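Local coordinates for protein cysteine protease (Listeria monocytogenes, PDB 5HU4) that anchors surface proteins to the cell wall as a class A sortase, cleaving their C-terminal sorting signals and passing them on through a thioester-linked intermediate, at residues Y80-T85 against G125-T130; K42-L47 against D103-L108. One frame throughout, in Å; residues are numbered along the deposited sequence.

From the N terminus, the chain first lays down residues 42-47, on strand 44-48, then 80-85, on strand 78-91. Segment 103-108 returns to lie parallel to 42-47, so interaction 2 closes a loop of 55 intervening residues. After the connection that follows strand 105-111, segment 125-130 runs back antiparallel to 80-85, and interaction 1 closes a second loop of 39 residues. The segments alternate along the chain, so the two loops cross. Strands 105-111 and 119-132 are neighbours in the sheet, with Gly125 O 2.8 Å from Ile106 N, and the sheet order 44-48, 105-111, 119-132, 78-91 therefore runs through both contacts, whose centres lie about 9 Å apart.

Interaction 1 of 2, residues Y80-T85 against G125-T130; sequences YEYTVT and GELEKT
Glu128 and Lys129 both face Glu81, a classic beta bulge that shifts the antiparallel register by one residue between Glu81 and Tyr82. Its signature is a shared acceptor: Glu81 O takes a bond from Glu128 N at 2.8 Å and a weak one from Lys129 N at 3.4 Å, while Glu81 N donates to Lys129 O. Beyond the bulge, Thr83 and Glu126 exchange a pair of backbone bonds, and opposite Val84 the strand has Gly125, where the CA atoms come to 3.8 Å.

On the face carrying Tyr80, Tyr82 and Leu127, Leu127 CD1 sits over the centre of the Tyr82 ring, 3.9 Å from the centroid and 12° off the normal, a CH-pi contact. Leu127 CB also packs on Tyr82 CE2. The Tyr82 hydroxyl bonds to Gly41 N.

Glu81 and Lys129 lie on the opposite face, and Glu128, from the bulge, joins them in a charged cluster. The side chains of Glu81 and Glu128 lie side by side, pointing the same way, with their carboxylate planes 39° apart and their OE2 atoms separated by 3.6 Å. Lys129 bends at chi3 and brings CE to 3.3 Å from Glu81 OE1, leaving NZ in long salt bridges to both glutamates. Lys129, together with a weak, long ion pair from Lys70 to Glu128, would be expected to offset part of the repulsion between the acids.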
loop_
_atom_site.group_PDB
_atom_site.type_symbol
_atom_site.label_atom_id
_atom_site.label_comp_id
_atom_site.label_asym_id
_atom_site.label_seq_id
_atom_site.Cartn_x
_atom_site.Cartn_y
_atom_site.Cartn_z
ATOM N N TYR A 80 2.768 -11.116 3.918
ATOM C CA TYR A 80 3.560 -10.160 4.682
ATOM C C TYR A 80 2.660 -9.249 5.509
ATOM O O TYR A 80 1.871 -8.479 4.960
ATOM C CB TYR A 80 4.443 -9.328 3.751
ATOM C CG TYR A 80 5.288 -10.160 2.813
ATOM C CD1 TYR A 80 4.827 -10.499 1.546
ATOM C CD2 TYR A 80 6.543 -10.615 3.196
ATOM C CE1 TYR A 80 5.596 -11.261 0.687
ATOM C CE2 TYR A 80 7.319 -11.379 2.343
ATOM C CZ TYR A 80 6.841 -11.697 1.090
ATOM O OH TYR A 80 7.607 -12.457 0.236
ATOM N N GLU A 81 2.783 -9.341 6.829
ATOM C CA GLU A 81 1.943 -8.558 7.726
ATOM C C GLU A 81 2.688 -7.363 8.307
ATOM O O GLU A 81 3.693 -7.518 9.003
ATOM C CB GLU A 81 1.404 -9.438 8.857
ATOM C CG GLU A 81 0.633 -8.675 9.922
ATOM C CD GLU A 81 -0.099 -9.593 10.884
ATOM O OE1 GLU A 81 -0.108 -10.820 10.646
ATOM O OE2 GLU A 81 -0.665 -9.088 11.876
ATOM N N TYR A 82 2.185 -6.169 8.012
ATOM C CA TYR A 82 2.741 -4.941 8.564
ATOM C C TYR A 82 1.788 -4.343 9.595
ATOM O O TYR A 82 0.595 -4.650 9.601
ATOM C CB TYR A 82 3.017 -3.920 7.457
ATOM C CG TYR A 82 4.013 -4.369 6.408
ATOM C CD1 TYR A 82 3.623 -5.186 5.355
ATOM C CD2 TYR A 82 5.339 -3.958 6.462
ATOM C CE1 TYR A 82 4.528 -5.590 4.391
ATOM C CE2 TYR A 82 6.250 -4.357 5.502
ATOM C CZ TYR A 82 5.839 -5.172 4.469
ATOM O OH TYR A 82 6.743 -5.572 3.513
ATOM N N THR A 83 2.319 -3.490 10.462
ATOM C CA THR A 83 1.500 -2.780 11.436
ATOM C C THR A 83 1.772 -1.283 11.354
ATOM O O THR A 83 2.907 -0.843 11.537
ATOM C CB THR A 83 1.761 -3.270 12.871
ATOM O OG1 THR A 83 1.334 -4.632 12.998
ATOM C CG2 THR A 83 1.002 -2.414 13.873
ATOM N N VAL A 84 0.725 -0.511 11.072
ATOM C CA VAL A 84 0.835 0.939 10.944
ATOM C C VAL A 84 1.448 1.566 12.191
ATOM O O VAL A 84 0.949 1.377 13.299
ATOM C CB VAL A 84 -0.541 1.585 10.682
ATOM C CG1 VAL A 84 -0.425 3.102 10.667
ATOM C CG2 VAL A 84 -1.128 1.074 9.374
ATOM N N THR A 85 2.537 2.305 12.007
ATOM C CA THR A 85 3.228 2.929 13.129
ATOM C C THR A 85 3.254 4.450 13.014
ATOM O O THR A 85 3.440 5.148 14.009
ATOM C CB THR A 85 4.673 2.413 13.255
ATOM O OG1 THR A 85 5.378 2.644 12.029
ATOM C CG2 THR A 85 4.682 0.927 13.570
ATOM N N GLY A 125 4.037 1.320 7.845
ATOM C CA GLY A 125 3.836 0.159 8.692
ATOM C C GLY A 125 5.071 -0.717 8.764
ATOM O O GLY A 125 5.661 -1.053 7.737
ATOM N N GLU A 126 5.464 -1.088 9.978
ATOM C CA GLU A 126 6.613 -1.963 10.179
ATOM C C GLU A 126 6.216 -3.430 10.042
ATOM O O GLU A 126 5.139 -3.832 10.488
ATOM C CB GLU A 126 7.240 -1.717 11.553
ATOM C CG GLU A 126 7.724 -0.293 11.777
ATOM C CD GLU A 126 8.922 0.057 10.919
ATOM O OE1 GLU A 126 9.719 -0.853 10.607
ATOM O OE2 GLU A 126 9.069 1.244 10.559
ATOM N N LEU A 127 7.087 -4.224 9.425
ATOM C CA LEU A 127 6.833 -5.650 9.259
ATOM C C LEU A 127 6.802 -6.342 10.614
ATOM O O LEU A 127 7.694 -6.146 11.442
ATOM C CB LEU A 127 7.890 -6.290 8.359
ATOM C CG LEU A 127 7.688 -7.763 7.996
ATOM C CD1 LEU A 127 6.471 -7.944 7.098
ATOM C CD2 LEU A 127 8.936 -8.333 7.334
ATOM N N GLU A 128 5.770 -7.146 10.840
ATOM C CA GLU A 128 5.584 -7.783 12.136
ATOM C C GLU A 128 5.770 -9.296 12.032
ATOM O O GLU A 128 6.305 -9.928 12.947
ATOM C CB GLU A 128 4.204 -7.425 12.703
ATOM C CG GLU A 128 3.490 -8.547 13.439
ATOM C CD GLU A 128 2.149 -8.107 14.001
ATOM O OE1 GLU A 128 1.733 -6.962 13.724
ATOM O OE2 GLU A 128 1.511 -8.903 14.721
ATOM N N LYS A 129 5.346 -9.869 10.907
ATOM C CA LYS A 129 5.556 -11.293 10.655
ATOM C C LYS A 129 5.438 -11.642 9.172
ATOM O O LYS A 129 4.810 -10.917 8.398
ATOM C CB LYS A 129 4.565 -12.132 11.465
ATOM C CG LYS A 129 3.192 -12.263 10.831
ATOM C CD LYS A 129 2.197 -12.872 11.806
ATOM C CE LYS A 129 1.933 -11.932 12.970
ATOM N NZ LYS A 129 0.769 -12.370 13.787
ATOM N N THR A 130 6.053 -12.756 8.789
ATOM C CA THR A 130 5.987 -13.257 7.420
ATOM C C THR A 130 5.670 -14.749 7.432
ATOM O O THR A 130 6.268 -15.508 8.193
ATOM C CB THR A 130 7.309 -13.018 6.663
ATOM O OG1 THR A 130 7.581 -11.612 6.597
ATOM C CG2 THR A 130 7.228 -13.577 5.248
HETATM O O HOH W 1 7.548 3.725 12.167
#

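Interaction 2 of 2, residues K42-L47 against D103-L108; sequences KGNYPL and DARITL
Gly43 O accepts a bond from Arg105 N at 2.6 Å, the first rung between two parallel strand segments inclined by 17°. The glycine has positive phi, a conformation that favours this residue, just before strand 44-48 begins.

Asn44 follows with a side-chain bond: Thr107 OG1 donates to Asn44 OD1 at 2.5 Å, the side chains meeting at about a right angle. The hydroxyl approaches at 114° to the amide C=O, somewhat out of its plane. With CG anti to the backbone N, the amide it bears lies across to Thr107, and its ND2 is bonded to Val97 O and Asp99 O. Arg105 CG and CD lie against OD1, while its guanidinium, turned 81° from the amide plane, presents NE in plane to the syn lone pair of Asp103 OD2, 2.8 Å away.

Tyr45 N bonds to Arg105 O, and Tyr45 O receives Thr107 N at 3.2 Å. Pro46 lacks an amide hydrogen; its CA makes a C-H...O contact with Thr107 O, which also accepts Leu47 N at 2.7 Å. Leu47 CD1 touches Ile106 CD1 at 4.1 Å, and its CB meets Leu108 CD2 at the same distance. Beyond these segments the two strands lead on towards two active-site residues, His50 and Cys111.

Leu47, Ile106 and Leu108 all pack on Ile7 of strand 3-9, with Ile71 of strand 70-74 touching Ile106 and Leu108. On the Asn44 and Thr107 face, Val122 and Val124 of strand 119-132 reach Thr107.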
loop_
_atom_site.group_PDB
_atom_site.type_symbol
_atom_site.label_atom_id
_atom_site.label_comp_id
_atom_site.label_asym_id
_atom_site.label_seq_id
_atom_site.Cartn_x
_atom_site.Cartn_y
_atom_site.Cartn_z
ATOM N N LYS A 42 10.965 -6.845 2.517
ATOM C CA LYS A 42 12.346 -6.405 2.676
ATOM C C LYS A 42 12.484 -4.904 2.439
ATOM O O LYS A 42 11.938 -4.367 1.475
ATOM C CB LYS A 42 13.263 -7.173 1.722
ATOM N N GLY A 43 13.221 -4.239 3.323
ATOM C CA GLY A 43 13.442 -2.808 3.223
ATOM C C GLY A 43 12.145 -2.027 3.228
ATOM O O GLY A 43 11.200 -2.377 3.935
ATOM N N ASN A 44 12.094 -0.964 2.435
ATOM C CA ASN A 44 10.867 -0.200 2.274
ATOM C C ASN A 44 10.129 -0.621 1.011
ATOM O O ASN A 44 10.729 -0.743 -0.056
ATOM C CB ASN A 44 11.162 1.300 2.238
ATOM C CG ASN A 44 9.901 2.140 2.154
ATOM O OD1 ASN A 44 8.814 1.687 2.514
ATOM N ND2 ASN A 44 10.040 3.370 1.675
ATOM N N TYR A 45 8.827 -0.848 1.141
ATOM C CA TYR A 45 7.998 -1.207 -0.001
ATOM C C TYR A 45 6.942 -0.134 -0.239
ATOM O O TYR A 45 5.799 -0.275 0.194
ATOM C CB TYR A 45 7.336 -2.570 0.221
ATOM C CG TYR A 45 6.787 -3.199 -1.040
ATOM C CD1 TYR A 45 7.609 -3.932 -1.886
ATOM C CD2 TYR A 45 5.449 -3.064 -1.382
ATOM C CE1 TYR A 45 7.113 -4.512 -3.040
ATOM C CE2 TYR A 45 4.944 -3.638 -2.533
ATOM C CZ TYR A 45 5.780 -4.361 -3.358
ATOM O OH TYR A 45 5.277 -4.934 -4.503
ATOM N N PRO A 46 7.329 0.952 -0.927
ATOM C CA PRO A 46 6.415 2.073 -1.173
ATOM C C PRO A 46 5.355 1.741 -2.217
ATOM O O PRO A 46 5.666 1.164 -3.260
ATOM C CB PRO A 46 7.347 3.178 -1.672
ATOM C CG PRO A 46 8.470 2.449 -2.315
ATOM C CD PRO A 46 8.658 1.185 -1.519
ATOM N N LEU A 47 4.110 2.102 -1.924
ATOM C CA LEU A 47 3.006 1.877 -2.848
ATOM C C LEU A 47 2.174 3.141 -3.011
ATOM O O LEU A 47 1.827 3.797 -2.029
ATOM C CB LEU A 47 2.121 0.723 -2.369
ATOM C CG LEU A 47 2.711 -0.682 -2.474
ATOM C CD1 LEU A 47 1.856 -1.684 -1.710
ATOM C CD2 LEU A 47 2.847 -1.086 -3.932
ATOM N N ASP A 103 15.138 -1.132 8.092
ATOM C CA ASP A 103 14.002 -1.827 8.680
ATOM C C ASP A 103 13.029 -2.257 7.590
ATOM O O ASP A 103 12.868 -1.565 6.583
ATOM C CB ASP A 103 13.293 -0.931 9.695
ATOM C CG ASP A 103 12.780 0.357 9.074
ATOM O OD1 ASP A 103 13.611 1.218 8.709
ATOM O OD2 ASP A 103 11.548 0.507 8.946
ATOM N N ALA A 104 12.387 -3.404 7.784
ATOM C CA ALA A 104 11.363 -3.860 6.854
ATOM C C ALA A 104 10.076 -3.077 7.087
ATOM O O ALA A 104 9.499 -3.125 8.174
ATOM C CB ALA A 104 11.123 -5.350 7.009
ATOM N N ARG A 105 9.631 -2.350 6.067
ATOM C CA ARG A 105 8.460 -1.494 6.207
ATOM C C ARG A 105 7.669 -1.370 4.911
ATOM O O ARG A 105 8.190 -1.624 3.824
ATOM C CB ARG A 105 8.875 -0.101 6.677
ATOM C CG ARG A 105 9.794 0.613 5.701
ATOM C CD ARG A 105 9.840 2.108 5.962
ATOM N NE ARG A 105 10.374 2.420 7.284
ATOM C CZ ARG A 105 10.295 3.618 7.853
ATOM N NH1 ARG A 105 9.703 4.619 7.214
ATOM N NH2 ARG A 105 10.808 3.816 9.059
ATOM N N ILE A 106 6.405 -0.975 5.039
ATOM C CA ILE A 106 5.580 -0.651 3.884
ATOM C C ILE A 106 5.182 0.821 3.960
ATOM O O ILE A 106 4.949 1.358 5.044
ATOM C CB ILE A 106 4.325 -1.555 3.798
ATOM C CG1 ILE A 106 3.633 -1.394 2.442
ATOM C CG2 ILE A 106 3.363 -1.272 4.946
ATOM C CD1 ILE A 106 2.433 -2.297 2.256
ATOM N N THR A 107 5.132 1.481 2.808
ATOM C CA THR A 107 4.818 2.903 2.762
ATOM C C THR A 107 3.683 3.188 1.787
ATOM O O THR A 107 3.868 3.140 0.572
ATOM C CB THR A 107 6.052 3.736 2.364
ATOM O OG1 THR A 107 7.135 3.445 3.257
ATOM C CG2 THR A 107 5.734 5.222 2.423
ATOM N N LEU A 108 2.507 3.487 2.329
ATOM C CA LEU A 108 1.336 3.764 1.508
ATOM C C LEU A 108 1.205 5.260 1.240
ATOM O O LEU A 108 1.207 6.068 2.170
ATOM C CB LEU A 108 0.069 3.231 2.180
ATOM C CG LEU A 108 0.112 1.759 2.597
ATOM C CD1 LEU A 108 -1.266 1.279 3.022
ATOM C CD2 LEU A 108 0.663 0.901 1.470
#